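Local coordinates for putative 2OG-Fe(II) oxygenase family protein (Caulobacter crescentus CB15, PDB 3OOX), which probably acts as an iron(II)- and 2-oxoglutarate-dependent oxygenase, a likely ethylene-forming enzyme that would also oxidise L-arginine, at residues 5-13 with 33-42; 15-26 with 147-157. All coordinates share one frame; numbering follows the deposited sequence.

How the interactions relate
The centres of the two interactions lie about 14 Å apart, on the same side of the chain's centre, and their segments alternate along the sequence: 5-13, 15-26, 33-42, 147-157. Strand 10-11 runs into helix 13-17, and helix 19-33 leads into strand 35-39, so interaction 1 closes a beta-alpha-beta crossover whose helix is packed in interaction 2 against the end of the long helix 127-152. Phe-22 and Leu-26 join the two directly, touching Leu-38 and Ala-36 of the strand as well as Ala-148 of the long helix. The N-terminal region is thereby fixed both to the edge of the eight-strand sheet and to the helix beside it.

Interaction 1. Residues 5-13 with 33-42; sequences SAIDPVSFS and YGFAVLSDYD. With EDO (1,2-ethanediol), chain E.
Ile-7 supplies the tightly packed end of this contact. Its CD1 presses on CB of Phe-35 at 3.6 Å, CG1 lies over one face of the Tyr-33 ring, and, with CG1 anti to the carbonyl carbon (chi1 -60°), CG2 is left to meet CG2 of Val-37; a branched aliphatic chain can serve all three neighbours. Next along, strand 10-11 pairs in parallel with strand 35-39, adding an outermost strand to the main sheet of this cupin-like oxygenase. Val-10 N donates to Val-37 O (2.8 Å), Val-10 O accepts from Ser-39 N (3.0 Å), and Phe-12 N reaches Ser-39 O (2.8 Å, nearly straight at 170°). On the Val-10 and Leu-38 face, helix 19-33 adds Phe-22. The ring of Phe-12 brings its edge to Asp-40 O and also packs on Met-141.

The solvent side is looser and polar. Water links Ala-6 O to Tyr-33 OH, and another joins Asp-8 O to Val-37 N where direct pairing lapses. At the far end, where the strands finish, Ser-11 OG gives its proton to the anti lone pair of Asp-40 OD2 (2.6 Å) while accepting from Ser-13 N (3.0 Å), a cap on the turn into helix 13-17. With the hydroxyl removed, as by an alanine here, the Asp-40 carboxylate would probably lose this donor and the Ser-13 N-H its capping acceptor. One small hydroxyl thus links the loop after strand 35-39 to the turn that starts helix 13-17, and the neighbouring carboxylate probably polarises it as an acceptor.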
loop_
_atom_site.group_PDB
_atom_site.type_symbol
_atom_site.label_atom_id
_atom_site.label_comp_id
_atom_site.label_asym_id
_atom_site.label_seq_id
_atom_site.Cartn_x
_atom_site.Cartn_y
_atom_site.Cartn_z
ATOM N N SER A 5 13.131 -0.649 -16.009
ATOM C CA SER A 5 12.728 -0.098 -14.717
ATOM C C SER A 5 13.685 0.991 -14.247
ATOM O O SER A 5 14.897 0.849 -14.375
ATOM C CB SER A 5 12.662 -1.218 -13.691
ATOM O OG SER A 5 12.097 -0.722 -12.492
ATOM N N ALA A 6 13.136 2.093 -13.738
ATOM C CA ALA A 6 13.917 3.237 -13.266
ATOM C C ALA A 6 14.540 3.055 -11.884
ATOM O O ALA A 6 15.400 3.841 -11.483
ATOM C CB ALA A 6 13.058 4.521 -13.289
ATOM N N ILE A 7 14.126 2.017 -11.163
ATOM C CA ILE A 7 14.583 1.823 -9.788
ATOM C C ILE A 7 15.127 0.411 -9.598
ATOM O O ILE A 7 14.382 -0.564 -9.720
ATOM C CB ILE A 7 13.437 2.024 -8.794
ATOM C CG1 ILE A 7 12.862 3.447 -8.899
ATOM C CG2 ILE A 7 13.917 1.759 -7.353
ATOM C CD1 ILE A 7 11.740 3.753 -7.893
ATOM N N ASP A 8 16.416 0.319 -9.280
ATOM C CA ASP A 8 17.110 -0.967 -9.166
ATOM C C ASP A 8 16.704 -1.660 -7.865
ATOM O O ASP A 8 16.602 -0.991 -6.832
ATOM C CB ASP A 8 18.628 -0.758 -9.148
ATOM C CG ASP A 8 19.176 -0.168 -10.456
ATOM O OD1 ASP A 8 18.565 -0.369 -11.529
ATOM O OD2 ASP A 8 20.242 0.482 -10.398
ATOM N N PRO A 9 16.431 -2.978 -7.914
ATOM C CA PRO A 9 16.072 -3.668 -6.669
ATOM C C PRO A 9 17.220 -3.743 -5.656
ATOM O O PRO A 9 18.409 -3.772 -6.047
ATOM C CB PRO A 9 15.641 -5.067 -7.120
ATOM C CG PRO A 9 15.515 -5.012 -8.601
ATOM C CD PRO A 9 16.259 -3.829 -9.104
ATOM N N VAL A 10 16.844 -3.744 -4.387
ATOM C CA VAL A 10 17.743 -3.975 -3.255
ATOM C C VAL A 10 17.342 -5.330 -2.678
ATOM O O VAL A 10 16.195 -5.558 -2.371
ATOM C CB VAL A 10 17.612 -2.880 -2.186
ATOM C CG1 VAL A 10 18.522 -3.154 -0.935
ATOM C CG2 VAL A 10 17.922 -1.490 -2.775
ATOM N N SER A 11 18.296 -6.264 -2.565
ATOM C CA SER A 11 17.971 -7.597 -2.098
ATOM C C SER A 11 17.692 -7.633 -0.594
ATOM O O SER A 11 18.515 -7.190 0.198
ATOM C CB SER A 11 19.107 -8.586 -2.406
ATOM O OG SER A 11 18.763 -9.856 -1.892
ATOM N N PHE A 12 16.557 -8.224 -0.248
ATOM C CA PHE A 12 16.219 -8.501 1.135
ATOM C C PHE A 12 17.271 -9.414 1.802
ATOM O O PHE A 12 17.352 -9.441 3.016
ATOM C CB PHE A 12 14.808 -9.080 1.250
ATOM C CG PHE A 12 14.369 -9.299 2.663
ATOM C CD1 PHE A 12 14.145 -8.218 3.509
ATOM C CD2 PHE A 12 14.226 -10.564 3.167
ATOM C CE1 PHE A 12 13.761 -8.416 4.834
ATOM C CE2 PHE A 12 13.866 -10.765 4.500
ATOM C CZ PHE A 12 13.627 -9.699 5.314
ATOM N N SER A 13 18.081 -10.136 1.034
ATOM C CA SER A 13 19.130 -10.969 1.646
ATOM C C SER A 13 20.093 -10.101 2.483
ATOM O O SER A 13 20.715 -10.588 3.445
ATOM C CB SER A 13 19.869 -11.758 0.556
ATOM O OG SER A 13 20.635 -10.890 -0.250
ATOM N N TYR A 33 13.080 8.976 -4.721
ATOM C CA TYR A 33 11.923 8.677 -5.578
ATOM C C TYR A 33 10.599 8.523 -4.812
ATOM O O TYR A 33 9.543 8.495 -5.445
ATOM C CB TYR A 33 12.140 7.382 -6.350
ATOM C CG TYR A 33 13.267 7.427 -7.364
ATOM C CD1 TYR A 33 13.176 8.251 -8.475
ATOM C CD2 TYR A 33 14.410 6.635 -7.212
ATOM C CE1 TYR A 33 14.210 8.312 -9.414
ATOM C CE2 TYR A 33 15.445 6.685 -8.156
ATOM C CZ TYR A 33 15.326 7.522 -9.237
ATOM O OH TYR A 33 16.353 7.578 -10.178
ATOM N N GLY A 34 10.672 8.392 -3.484
ATOM C CA GLY A 34 9.530 8.009 -2.665
ATOM C C GLY A 34 9.169 6.534 -2.758
ATOM O O GLY A 34 8.186 6.106 -2.167
ATOM N N PHE A 35 10.000 5.763 -3.449
ATOM C CA PHE A 35 9.753 4.360 -3.811
ATOM C C PHE A 35 11.047 3.571 -3.673
ATOM O O PHE A 35 12.122 4.114 -3.914
ATOM C CB PHE A 35 9.282 4.214 -5.266
ATOM C CG PHE A 35 7.782 4.346 -5.464
ATOM C CD1 PHE A 35 7.185 5.599 -5.514
ATOM C CD2 PHE A 35 6.973 3.234 -5.602
ATOM C CE1 PHE A 35 5.840 5.731 -5.680
ATOM C CE2 PHE A 35 5.619 3.369 -5.811
ATOM C CZ PHE A 35 5.057 4.635 -5.856
ATOM N N ALA A 36 10.913 2.277 -3.378
ATOM C CA ALA A 36 12.024 1.331 -3.434
ATOM C C ALA A 36 11.506 0.005 -3.945
ATOM O O ALA A 36 10.314 -0.295 -3.833
ATOM C CB ALA A 36 12.654 1.168 -2.062
ATOM N N VAL A 37 12.414 -0.793 -4.503
ATOM C CA VAL A 37 12.087 -2.118 -4.987
ATOM C C VAL A 37 12.920 -3.097 -4.191
ATOM O O VAL A 37 14.154 -2.954 -4.144
ATOM C CB VAL A 37 12.385 -2.291 -6.497
ATOM C CG1 VAL A 37 12.057 -3.735 -6.954
ATOM C CG2 VAL A 37 11.595 -1.228 -7.319
ATOM N N LEU A 38 12.242 -4.067 -3.590
ATOM C CA LEU A 38 12.843 -5.064 -2.691
ATOM C C LEU A 38 12.737 -6.442 -3.340
ATOM O O LEU A 38 11.647 -6.938 -3.597
ATOM C CB LEU A 38 12.126 -5.057 -1.342
ATOM C CG LEU A 38 12.657 -6.024 -0.290
ATOM C CD1 LEU A 38 13.967 -5.491 0.180
ATOM C CD2 LEU A 38 11.698 -6.097 0.884
ATOM N N SER A 39 13.891 -7.054 -3.625
ATOM C CA SER A 39 13.943 -8.388 -4.232
ATOM C C SER A 39 14.281 -9.442 -3.168
ATOM O O SER A 39 14.616 -9.095 -2.028
ATOM C CB SER A 39 14.986 -8.382 -5.333
ATOM O OG SER A 39 16.259 -8.068 -4.806
ATOM N N ASP A 40 14.118 -10.712 -3.529
ATOM C CA ASP A 40 14.531 -11.846 -2.692
ATOM C C ASP A 40 13.842 -11.837 -1.316
ATOM O O ASP A 40 14.490 -12.072 -0.293
ATOM C CB ASP A 40 16.054 -11.876 -2.513
ATOM C CG ASP A 40 16.809 -11.955 -3.811
ATOM O OD1 ASP A 40 16.323 -12.621 -4.760
ATOM O OD2 ASP A 40 17.906 -11.354 -3.874
ATOM N N TYR A 41 12.535 -11.596 -1.294
ATOM C CA TYR A 41 11.792 -11.600 -0.014
ATOM C C TYR A 41 11.704 -13.026 0.492
ATOM O O TYR A 41 11.886 -13.987 -0.272
ATOM C CB TYR A 41 10.408 -10.945 -0.114
ATOM C CG TYR A 41 9.461 -11.431 -1.217
ATOM C CD1 TYR A 41 9.026 -12.755 -1.278
ATOM C CD2 TYR A 41 8.974 -10.539 -2.175
ATOM C CE1 TYR A 41 8.130 -13.180 -2.270
ATOM C CE2 TYR A 41 8.082 -10.954 -3.163
ATOM C CZ TYR A 41 7.659 -12.272 -3.205
ATOM O OH TYR A 41 6.770 -12.677 -4.191
ATOM N N ASP A 42 11.431 -13.176 1.780
ATOM C CA ASP A 42 11.406 -14.516 2.370
ATOM C C ASP A 42 9.997 -15.018 2.625
ATOM O O ASP A 42 9.825 -16.086 3.234
ATOM C CB ASP A 42 12.269 -14.572 3.650
ATOM C CG ASP A 42 11.748 -13.702 4.755
ATOM O OD1 ASP A 42 10.855 -12.864 4.502
ATOM O OD2 ASP A 42 12.253 -13.848 5.898
HETATM C C1 EDO E . 14.048 -11.770 9.611
HETATM O O1 EDO E . 12.956 -12.314 10.361
HETATM C C2 EDO E . 14.168 -12.495 8.277
HETATM O O2 EDO E . 12.990 -12.236 7.485
HETATM O O HOH W 1 16.493 6.106 -12.298
HETATM O O HOH W 2 15.079 0.293 -4.578
#

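Interaction 2. Residues 15-26 with 147-157; sequences YAKDFTRFAQEL and EAIATYLKLER
Arg-157 lays its guanidinium flat on the ring of Phe-19, a cation-pi stack with Arg-157 CZ 3.6 Å from the centroid of the Phe-19 ring and the planes only 1° apart. The extended arginine chain, CG anti to the backbone N, carries the group there; its CD runs over the CE2-CZ bond of the ring and its NE over CZ and CE1. Thr-151 OG1 and Glu-147 O lie at that ring's edge.

The polar bonds gather round Glu-147. Tyr-15 OH donates to Glu-147 OE2 at 2.7 Å, on the syn side and 27° out of the carboxylate plane, with ring and carboxylate almost perpendicular. The other oxygen, Glu-147 OE1, takes a salt bridge from Arg-157 NE (2.8 Å), so the carboxylate holds the guanidinium in its stacking position. Water joins Arg-157 NH2 to Tyr-15 O.

Helix 19-26 crosses helix 147-152 almost at a right angle, -84°, with the axes 8.0 Å apart. That closeness needs small residues where they cross: Ala-23 CB lies 4.1 Å from Ala-148 CB and 3.4 Å from Ala-148 O. In this N-terminal part of the oxygenase, the helix ahead of strand 35-39 is thus seated on the long helix 127-152.

Apolar packing fills the inner side, where Ala-148 CB meets Phe-22 CE2 (3.8 Å) and Leu-26 CD1. Farther out, the edge of the Tyr-152 ring faces Gln-24 OE1; the Tyr-152 hydroxyl bonds to Glu-31 and, through water, to Gln-24 NE2.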
loop_
_atom_site.group_PDB
_atom_site.type_symbol
_atom_site.label_atom_id
_atom_site.label_comp_id
_atom_site.label_asym_id
_atom_site.label_seq_id
_atom_site.Cartn_x
_atom_site.Cartn_y
_atom_site.Cartn_z
ATOM N N TYR A 15 19.219 -7.730 4.501
ATOM C CA TYR A 15 18.644 -7.417 5.809
ATOM C C TYR A 15 19.405 -8.158 6.920
ATOM O O TYR A 15 19.765 -7.538 7.912
ATOM C CB TYR A 15 17.147 -7.744 5.810
ATOM C CG TYR A 15 16.467 -7.606 7.162
ATOM C CD1 TYR A 15 15.905 -6.405 7.562
ATOM C CD2 TYR A 15 16.370 -8.695 8.019
ATOM C CE1 TYR A 15 15.267 -6.296 8.826
ATOM C CE2 TYR A 15 15.730 -8.603 9.242
ATOM C CZ TYR A 15 15.188 -7.414 9.648
ATOM O OH TYR A 15 14.580 -7.348 10.907
ATOM N N ALA A 16 19.675 -9.445 6.716
ATOM C CA ALA A 16 20.497 -10.251 7.637
ATOM C C ALA A 16 21.986 -10.130 7.323
ATOM O O ALA A 16 22.802 -10.039 8.244
ATOM C CB ALA A 16 20.066 -11.728 7.590
ATOM N N LYS A 17 22.366 -10.156 6.034
ATOM C CA LYS A 17 23.788 -10.243 5.709
ATOM C C LYS A 17 24.570 -8.954 5.939
ATOM O O LYS A 17 25.767 -8.996 6.267
ATOM C CB LYS A 17 24.024 -10.694 4.254
ATOM C CG LYS A 17 23.735 -12.135 3.966
ATOM C CD LYS A 17 23.987 -12.422 2.468
ATOM C CE LYS A 17 23.600 -13.854 2.100
ATOM N NZ LYS A 17 23.517 -14.069 0.609
ATOM N N ASP A 18 23.927 -7.807 5.730
ATOM C CA ASP A 18 24.594 -6.518 5.812
ATOM C C ASP A 18 23.536 -5.435 5.982
ATOM O O ASP A 18 23.255 -4.676 5.048
ATOM C CB ASP A 18 25.416 -6.253 4.547
ATOM C CG ASP A 18 26.343 -5.035 4.678
ATOM O OD1 ASP A 18 26.247 -4.247 5.644
ATOM O OD2 ASP A 18 27.203 -4.863 3.794
ATOM N N PHE A 19 22.971 -5.363 7.184
ATOM C CA PHE A 19 21.837 -4.507 7.427
ATOM C C PHE A 19 22.209 -3.034 7.192
ATOM O O PHE A 19 21.406 -2.257 6.670
ATOM C CB PHE A 19 21.294 -4.709 8.838
ATOM C CG PHE A 19 20.138 -3.841 9.155
ATOM C CD1 PHE A 19 18.864 -4.181 8.735
ATOM C CD2 PHE A 19 20.325 -2.648 9.816
ATOM C CE1 PHE A 19 17.769 -3.356 9.033
ATOM C CE2 PHE A 19 19.240 -1.829 10.114
ATOM C CZ PHE A 19 17.982 -2.184 9.690
ATOM N N THR A 20 23.430 -2.645 7.528
ATOM C CA THR A 20 23.854 -1.259 7.302
ATOM C C THR A 20 23.749 -0.867 5.826
ATOM O O THR A 20 23.250 0.218 5.496
ATOM C CB THR A 20 25.298 -1.046 7.825
ATOM O OG1 THR A 20 25.275 -1.214 9.246
ATOM C CG2 THR A 20 25.813 0.369 7.497
ATOM N N ARG A 21 24.200 -1.735 4.934
ATOM C CA ARG A 21 24.039 -1.493 3.509
ATOM C C ARG A 21 22.559 -1.526 3.032
ATOM O O ARG A 21 22.142 -0.700 2.198
ATOM C CB ARG A 21 24.881 -2.507 2.742
ATOM C CG ARG A 21 24.650 -2.535 1.253
ATOM C CD ARG A 21 25.578 -3.528 0.610
ATOM N NE ARG A 21 25.196 -3.748 -0.784
ATOM C CZ ARG A 21 25.479 -4.837 -1.489
ATOM N NH1 ARG A 21 26.200 -5.830 -0.955
ATOM N NH2 ARG A 21 25.036 -4.933 -2.738
ATOM N N PHE A 22 21.789 -2.486 3.552
ATOM C CA PHE A 22 20.365 -2.595 3.276
ATOM C C PHE A 22 19.659 -1.268 3.558
ATOM O O PHE A 22 18.958 -0.730 2.699
ATOM C CB PHE A 22 19.759 -3.729 4.121
ATOM C CG PHE A 22 18.286 -3.998 3.850
ATOM C CD1 PHE A 22 17.862 -4.480 2.607
ATOM C CD2 PHE A 22 17.343 -3.810 4.847
ATOM C CE1 PHE A 22 16.541 -4.747 2.376
ATOM C CE2 PHE A 22 16.019 -4.071 4.600
ATOM C CZ PHE A 22 15.628 -4.544 3.357
ATOM N N ALA A 23 19.843 -0.747 4.763
ATOM C CA ALA A 23 19.222 0.506 5.175
ATOM C C ALA A 23 19.684 1.684 4.312
ATOM O O ALA A 23 18.867 2.484 3.872
ATOM C CB ALA A 23 19.487 0.774 6.664
ATOM N N GLN A 24 20.971 1.790 4.028
ATOM C CA GLN A 24 21.444 2.862 3.126
ATOM C C GLN A 24 20.839 2.789 1.718
ATOM O O GLN A 24 20.376 3.802 1.194
ATOM C CB GLN A 24 22.971 2.849 3.005
ATOM C CG GLN A 24 23.552 3.910 2.044
ATOM C CD GLN A 24 23.139 5.352 2.365
ATOM O OE1 GLN A 24 23.020 5.749 3.531
ATOM N NE2 GLN A 24 22.932 6.149 1.313
ATOM N N GLU A 25 20.883 1.618 1.087
ATOM C CA GLU A 25 20.379 1.483 -0.297
ATOM C C GLU A 25 18.865 1.659 -0.384
ATOM O O GLU A 25 18.366 2.394 -1.253
ATOM C CB GLU A 25 20.789 0.151 -0.897
ATOM C CG GLU A 25 22.280 0.008 -1.088
ATOM C CD GLU A 25 22.660 -1.241 -1.828
ATOM O OE1 GLU A 25 21.774 -1.963 -2.312
ATOM O OE2 GLU A 25 23.877 -1.489 -1.947
ATOM N N LEU A 26 18.124 1.023 0.512
ATOM C CA LEU A 26 16.679 1.263 0.522
ATOM C C LEU A 26 16.338 2.720 0.843
ATOM O O LEU A 26 15.475 3.320 0.200
ATOM C CB LEU A 26 15.925 0.375 1.550
ATOM C CG LEU A 26 15.400 -1.019 1.214
ATOM C CD1 LEU A 26 14.557 -1.508 2.406
ATOM C CD2 LEU A 26 14.596 -1.170 -0.100
ATOM N N GLU A 147 12.365 -0.795 9.845
ATOM C CA GLU A 147 13.679 -0.835 10.537
ATOM C C GLU A 147 14.794 -0.193 9.710
ATOM O O GLU A 147 15.627 0.526 10.244
ATOM C CB GLU A 147 14.068 -2.255 10.883
ATOM C CG GLU A 147 13.241 -2.951 11.940
ATOM C CD GLU A 147 13.687 -4.398 12.105
ATOM O OE1 GLU A 147 14.743 -4.633 12.746
ATOM O OE2 GLU A 147 13.015 -5.303 11.585
ATOM N N ALA A 148 14.823 -0.518 8.418
ATOM C CA ALA A 148 15.793 0.040 7.514
ATOM C C ALA A 148 15.598 1.552 7.402
ATOM O O ALA A 148 16.563 2.326 7.453
ATOM C CB ALA A 148 15.703 -0.631 6.188
ATOM N N ILE A 149 14.351 1.984 7.256
ATOM C CA ILE A 149 14.043 3.418 7.203
ATOM C C ILE A 149 14.510 4.151 8.478
ATOM O O ILE A 149 15.123 5.223 8.405
ATOM C CB ILE A 149 12.539 3.658 6.911
ATOM C CG1 ILE A 149 12.217 3.198 5.475
ATOM C CG2 ILE A 149 12.190 5.110 7.122
ATOM C CD1 ILE A 149 10.717 3.167 5.195
ATOM N N ALA A 150 14.225 3.568 9.630
ATOM C CA ALA A 150 14.672 4.124 10.933
ATOM C C ALA A 150 16.202 4.296 10.994
ATOM O O ALA A 150 16.706 5.380 11.299
ATOM C CB ALA A 150 14.161 3.243 12.063
ATOM N N THR A 151 16.927 3.253 10.606
ATOM C CA THR A 151 18.392 3.326 10.588
ATOM C C THR A 151 18.884 4.384 9.583
ATOM O O THR A 151 19.816 5.142 9.860
ATOM C CB THR A 151 18.961 1.931 10.321
ATOM O OG1 THR A 151 18.638 1.096 11.443
ATOM C CG2 THR A 151 20.465 1.970 10.098
ATOM N N TYR A 152 18.245 4.469 8.421
ATOM C CA TYR A 152 18.614 5.464 7.419
ATOM C C TYR A 152 18.463 6.880 7.962
ATOM O O TYR A 152 19.326 7.765 7.710
ATOM C CB TYR A 152 17.778 5.282 6.155
ATOM C CG TYR A 152 18.097 6.268 5.065
ATOM C CD1 TYR A 152 19.257 6.144 4.298
ATOM C CD2 TYR A 152 17.233 7.341 4.805
ATOM C CE1 TYR A 152 19.545 7.043 3.293
ATOM C CE2 TYR A 152 17.503 8.224 3.793
ATOM C CZ TYR A 152 18.678 8.079 3.044
ATOM O OH TYR A 152 18.973 8.973 2.041
ATOM N N LEU A 153 17.406 7.079 8.743
ATOM C CA LEU A 153 17.089 8.353 9.363
ATOM C C LEU A 153 17.893 8.614 10.635
ATOM O O LEU A 153 17.663 9.615 11.311
ATOM C CB LEU A 153 15.587 8.412 9.691
ATOM C CG LEU A 153 14.657 8.468 8.471
ATOM C CD1 LEU A 153 13.202 8.330 8.923
ATOM C CD2 LEU A 153 14.831 9.763 7.708
ATOM N N LYS A 154 18.825 7.714 10.959
ATOM C CA LYS A 154 19.697 7.835 12.150
ATOM C C LYS A 154 18.903 7.777 13.443
ATOM O O LYS A 154 19.244 8.424 14.453
ATOM C CB LYS A 154 20.597 9.072 12.060
ATOM C CG LYS A 154 21.361 9.141 10.747
ATOM C CD LYS A 154 22.183 10.421 10.637
ATOM C CE LYS A 154 22.975 10.453 9.344
ATOM N NZ LYS A 154 24.167 9.536 9.414
ATOM N N LEU A 155 17.852 6.965 13.409
ATOM C CA LEU A 155 17.030 6.635 14.558
ATOM C C LEU A 155 17.412 5.254 15.109
ATOM O O LEU A 155 18.082 4.472 14.435
ATOM C CB LEU A 155 15.525 6.622 14.175
ATOM C CG LEU A 155 14.934 7.885 13.503
ATOM C CD1 LEU A 155 13.490 7.632 13.113
ATOM C CD2 LEU A 155 15.013 9.154 14.382
ATOM N N GLU A 156 16.939 4.948 16.311
ATOM C CA GLU A 156 16.990 3.579 16.826
ATOM C C GLU A 156 16.365 2.625 15.809
ATOM O O GLU A 156 15.333 2.940 15.215
ATOM C CB GLU A 156 16.258 3.455 18.162
ATOM C CG GLU A 156 16.954 4.172 19.285
ATOM C CD GLU A 156 18.305 3.577 19.626
ATOM O OE1 GLU A 156 18.376 2.341 19.803
ATOM O OE2 GLU A 156 19.291 4.347 19.715
ATOM N N ARG A 157 16.990 1.469 15.601
ATOM C CA ARG A 157 16.497 0.510 14.599
ATOM C C ARG A 157 15.037 0.112 14.817
ATOM O O ARG A 157 14.314 -0.134 13.860
ATOM C CB ARG A 157 17.393 -0.737 14.557
ATOM C CG ARG A 157 16.961 -1.773 13.545
ATOM C CD ARG A 157 18.005 -2.878 13.409
ATOM N NE ARG A 157 17.474 -4.009 12.682
ATOM C CZ ARG A 157 18.180 -5.025 12.225
ATOM N NH1 ARG A 157 19.499 -5.063 12.388
ATOM N NH2 ARG A 157 17.559 -6.009 11.607
HETATM O O HOH W 3 19.360 -8.053 10.573
HETATM O O HOH W 4 21.710 8.736 1.126
#